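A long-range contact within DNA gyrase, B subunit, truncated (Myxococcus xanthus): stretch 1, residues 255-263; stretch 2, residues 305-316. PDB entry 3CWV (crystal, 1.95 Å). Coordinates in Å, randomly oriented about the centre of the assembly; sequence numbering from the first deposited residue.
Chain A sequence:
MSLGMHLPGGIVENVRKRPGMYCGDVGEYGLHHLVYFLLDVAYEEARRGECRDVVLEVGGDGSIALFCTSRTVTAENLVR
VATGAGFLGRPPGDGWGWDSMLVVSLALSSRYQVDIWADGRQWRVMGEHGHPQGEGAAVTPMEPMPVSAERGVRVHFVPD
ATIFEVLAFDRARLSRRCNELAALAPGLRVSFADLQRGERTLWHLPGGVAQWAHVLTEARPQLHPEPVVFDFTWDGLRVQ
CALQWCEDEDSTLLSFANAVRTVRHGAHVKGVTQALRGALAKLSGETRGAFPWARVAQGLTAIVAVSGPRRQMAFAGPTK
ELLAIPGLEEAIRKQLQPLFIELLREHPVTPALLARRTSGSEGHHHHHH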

# COMPACT_ATOMS: atom_id res chain seq x y z
N SER A 255 -6.72 8.94 2.06
CA SER A 255 -6.06 8.56 3.31
C SER A 255 -5.81 7.06 3.32
O SER A 255 -6.57 6.31 2.69
CB SER A 255 -6.86 8.99 4.53
OG SER A 255 -8.17 8.49 4.47
N PHE A 256 -4.74 6.65 4.00
CA PHE A 256 -4.30 5.26 4.00
C PHE A 256 -3.83 4.86 5.38
O PHE A 256 -3.34 5.70 6.12
CB PHE A 256 -3.10 5.07 3.05
CG PHE A 256 -3.40 5.43 1.62
CD1 PHE A 256 -3.79 4.46 0.72
CD2 PHE A 256 -3.33 6.76 1.20
CE1 PHE A 256 -4.08 4.79 -0.61
CE2 PHE A 256 -3.64 7.12 -0.10
CZ PHE A 256 -4.00 6.13 -1.02
N ALA A 257 -3.99 3.59 5.73
CA ALA A 257 -3.31 3.03 6.90
C ALA A 257 -2.63 1.78 6.40
O ALA A 257 -3.28 0.90 5.80
CB ALA A 257 -4.30 2.70 7.99
N ASN A 258 -1.32 1.71 6.58
CA ASN A 258 -0.51 0.70 5.89
C ASN A 258 -0.89 0.50 4.42
O ASN A 258 -1.08 -0.64 3.95
CB ASN A 258 -0.51 -0.64 6.64
CG ASN A 258 0.37 -0.62 7.87
OD1 ASN A 258 1.04 0.36 8.13
ND2 ASN A 258 0.37 -1.70 8.64
N ALA A 259 -0.98 1.62 3.70
CA ALA A 259 -1.10 1.57 2.23
C ALA A 259 -2.40 0.93 1.74
O ALA A 259 -2.54 0.66 0.55
CB ALA A 259 0.13 0.87 1.57
N VAL A 260 -3.33 0.69 2.66
CA VAL A 260 -4.71 0.38 2.25
C VAL A 260 -5.62 1.57 2.58
O VAL A 260 -5.51 2.21 3.64
CB VAL A 260 -5.26 -0.91 2.89
CG1 VAL A 260 -4.46 -2.14 2.40
CG2 VAL A 260 -5.27 -0.82 4.41
N ARG A 261 -6.53 1.88 1.66
CA ARG A 261 -7.22 3.14 1.78
C ARG A 261 -8.23 3.08 2.91
O ARG A 261 -8.82 2.03 3.19
CB ARG A 261 -7.87 3.56 0.45
CG ARG A 261 -7.40 4.97 0.08
CD ARG A 261 -7.96 5.44 -1.17
NE ARG A 261 -9.04 6.37 -0.94
CZ ARG A 261 -9.79 6.84 -1.92
NH1 ARG A 261 -9.54 6.46 -3.17
NH2 ARG A 261 -10.78 7.69 -1.67
N THR A 262 -8.39 4.21 3.59
CA THR A 262 -9.43 4.37 4.59
C THR A 262 -10.39 5.37 3.98
O THR A 262 -10.25 6.58 4.19
CB THR A 262 -8.84 4.90 5.94
OG1 THR A 262 -7.90 5.95 5.67
CG2 THR A 262 -8.08 3.78 6.71
N VAL A 263 -11.37 4.87 3.22
CA VAL A 263 -12.29 5.77 2.50
C VAL A 263 -13.15 6.67 3.38
O VAL A 263 -13.71 7.65 2.87
CB VAL A 263 -13.19 5.04 1.45
CG1 VAL A 263 -12.34 4.32 0.41
CG2 VAL A 263 -14.15 4.05 2.13
N ALA A 305 -1.19 9.42 5.07
CA ALA A 305 -0.90 8.00 5.16
C ALA A 305 -0.24 7.71 6.50
O ALA A 305 0.77 8.32 6.84
CB ALA A 305 0.06 7.55 4.02
N VAL A 306 -0.82 6.78 7.26
CA VAL A 306 -0.17 6.35 8.51
C VAL A 306 0.28 4.92 8.32
O VAL A 306 -0.31 4.18 7.55
CB VAL A 306 -1.10 6.54 9.75
CG1 VAL A 306 -2.37 5.69 9.63
CG2 VAL A 306 -0.34 6.25 11.07
N SER A 307 1.39 4.54 8.94
CA SER A 307 1.82 3.17 8.78
C SER A 307 2.45 2.73 10.11
O SER A 307 2.85 3.59 10.90
CB SER A 307 2.83 3.08 7.62
OG SER A 307 4.08 3.68 7.96
N GLY A 308 2.51 1.42 10.35
CA GLY A 308 3.08 0.91 11.59
C GLY A 308 2.81 -0.59 11.68
O GLY A 308 2.24 -1.18 10.75
N PRO A 309 3.18 -1.22 12.81
CA PRO A 309 2.90 -2.66 12.97
C PRO A 309 1.41 -2.94 12.70
O PRO A 309 0.56 -2.16 13.16
CB PRO A 309 3.25 -2.91 14.45
CG PRO A 309 4.33 -1.86 14.75
CD PRO A 309 3.84 -0.63 14.00
N ARG A 310 1.11 -4.01 11.96
CA ARG A 310 -0.30 -4.34 11.59
C ARG A 310 -1.23 -4.40 12.81
O ARG A 310 -2.41 -4.00 12.74
CB ARG A 310 -0.41 -5.69 10.86
CG ARG A 310 0.14 -5.76 9.42
CD ARG A 310 -0.37 -7.03 8.71
NE ARG A 310 0.13 -7.22 7.34
CZ ARG A 310 1.26 -7.86 7.01
NH1 ARG A 310 2.05 -8.34 7.96
NH2 ARG A 310 1.62 -8.01 5.74
N ARG A 311 -0.70 -4.93 13.91
CA ARG A 311 -1.45 -5.10 15.16
C ARG A 311 -1.89 -3.77 15.77
O ARG A 311 -2.90 -3.71 16.47
CB ARG A 311 -0.62 -5.86 16.20
CG ARG A 311 0.64 -5.11 16.65
CD ARG A 311 1.22 -5.65 17.95
NE ARG A 311 0.25 -5.58 19.05
CZ ARG A 311 -0.09 -4.45 19.69
NH1 ARG A 311 0.45 -3.29 19.35
NH2 ARG A 311 -0.98 -4.50 20.68
N GLN A 312 -1.11 -2.72 15.51
CA GLN A 312 -1.38 -1.36 16.00
C GLN A 312 -2.43 -0.60 15.19
O GLN A 312 -2.90 0.43 15.64
CB GLN A 312 -0.09 -0.53 16.06
CG GLN A 312 0.83 -0.83 17.27
CD GLN A 312 2.00 0.15 17.40
OE1 GLN A 312 1.82 1.37 17.45
NE2 GLN A 312 3.21 -0.39 17.48
N MET A 313 -2.76 -1.08 14.00
CA MET A 313 -3.78 -0.44 13.15
C MET A 313 -5.16 -0.84 13.66
O MET A 313 -5.53 -2.01 13.61
CB MET A 313 -3.65 -0.89 11.70
CG MET A 313 -2.33 -0.52 10.96
SD MET A 313 -2.02 1.26 10.81
CE MET A 313 -0.75 1.40 12.07
N ALA A 314 -5.91 0.13 14.18
CA ALA A 314 -7.22 -0.15 14.79
C ALA A 314 -8.25 0.71 14.11
O ALA A 314 -8.00 1.88 13.81
CB ALA A 314 -7.20 0.13 16.30
N PHE A 315 -9.42 0.13 13.86
CA PHE A 315 -10.44 0.76 13.05
C PHE A 315 -11.72 0.86 13.88
O PHE A 315 -11.84 0.21 14.93
CB PHE A 315 -10.66 -0.08 11.78
CG PHE A 315 -9.43 -0.16 10.89
CD1 PHE A 315 -9.19 0.82 9.94
CD2 PHE A 315 -8.51 -1.19 11.05
CE1 PHE A 315 -8.05 0.77 9.12
CE2 PHE A 315 -7.35 -1.26 10.24
CZ PHE A 315 -7.13 -0.27 9.27
N ALA A 316 -12.65 1.71 13.45
CA ALA A 316 -13.89 1.90 14.18
C ALA A 316 -14.82 0.69 14.06
O ALA A 316 -15.75 0.51 14.85
CB ALA A 316 -14.61 3.14 13.67
O HOH W 1 0.04 4.09 4.67

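The apolar centre of this contact gathers around the methyl group of Ala-257, on the sheet face it shares with Val-306. Ala-257 CB lies 3.9 Å from Val-306 CG1, its neighbour across the parallel bridge, 3.9 Å from Met-313 SD and 4.3 Å from Phe-315 CZ. Past its 3-10 segment, the second stretch brings Met-313 and Phe-315 back to this methyl group. The Phe-315 ring also reaches Thr-262, whose CG2 sits at the ring edge, 3.9 Å from CE1. On the other face, Phe-256 CB and Ala-305 CB pair at 4.1 Å, while the end of the Phe-256 side chain leads away from the second stretch.

Between these two faces, strands 255-257 and 305-307 run parallel, their axes 4° apart in direction and 4.7 Å apart at closest approach. Val-306 holds the register through both of its backbone polar groups: its N donates to Phe-256 O (3.0 Å, nearly linear at 170°), and its O accepts from Asn-258 N (2.8 Å). Val-306 O also takes a CA-H...O contact from Ala-257 CA at 3.3 Å and a hydrogen bond from water 1 at 2.9 Å. That water accepts from Ala-259 N (2.8 Å), tying the type I' turn from Ala-257 to Val-260 to the neighbouring strand.

At the polar edge, Asn-258, within that turn, carries the pairing past the end of the strands. Its carboxamide grips the backbone of Gly-308 at two points: Gly-308 N donates to Asn-258 OD1 (2.9 Å), and Asn-258 ND2 donates to Gly-308 O (2.9 Å). The one carboxamide thus serves as both donor and acceptor, answering the N and O that Gly-308 contributes from two successive peptide groups. Asn-258 ND2 also packs 3.8 Å from Met-313 CG, bringing the polar edge back to the apolar centre.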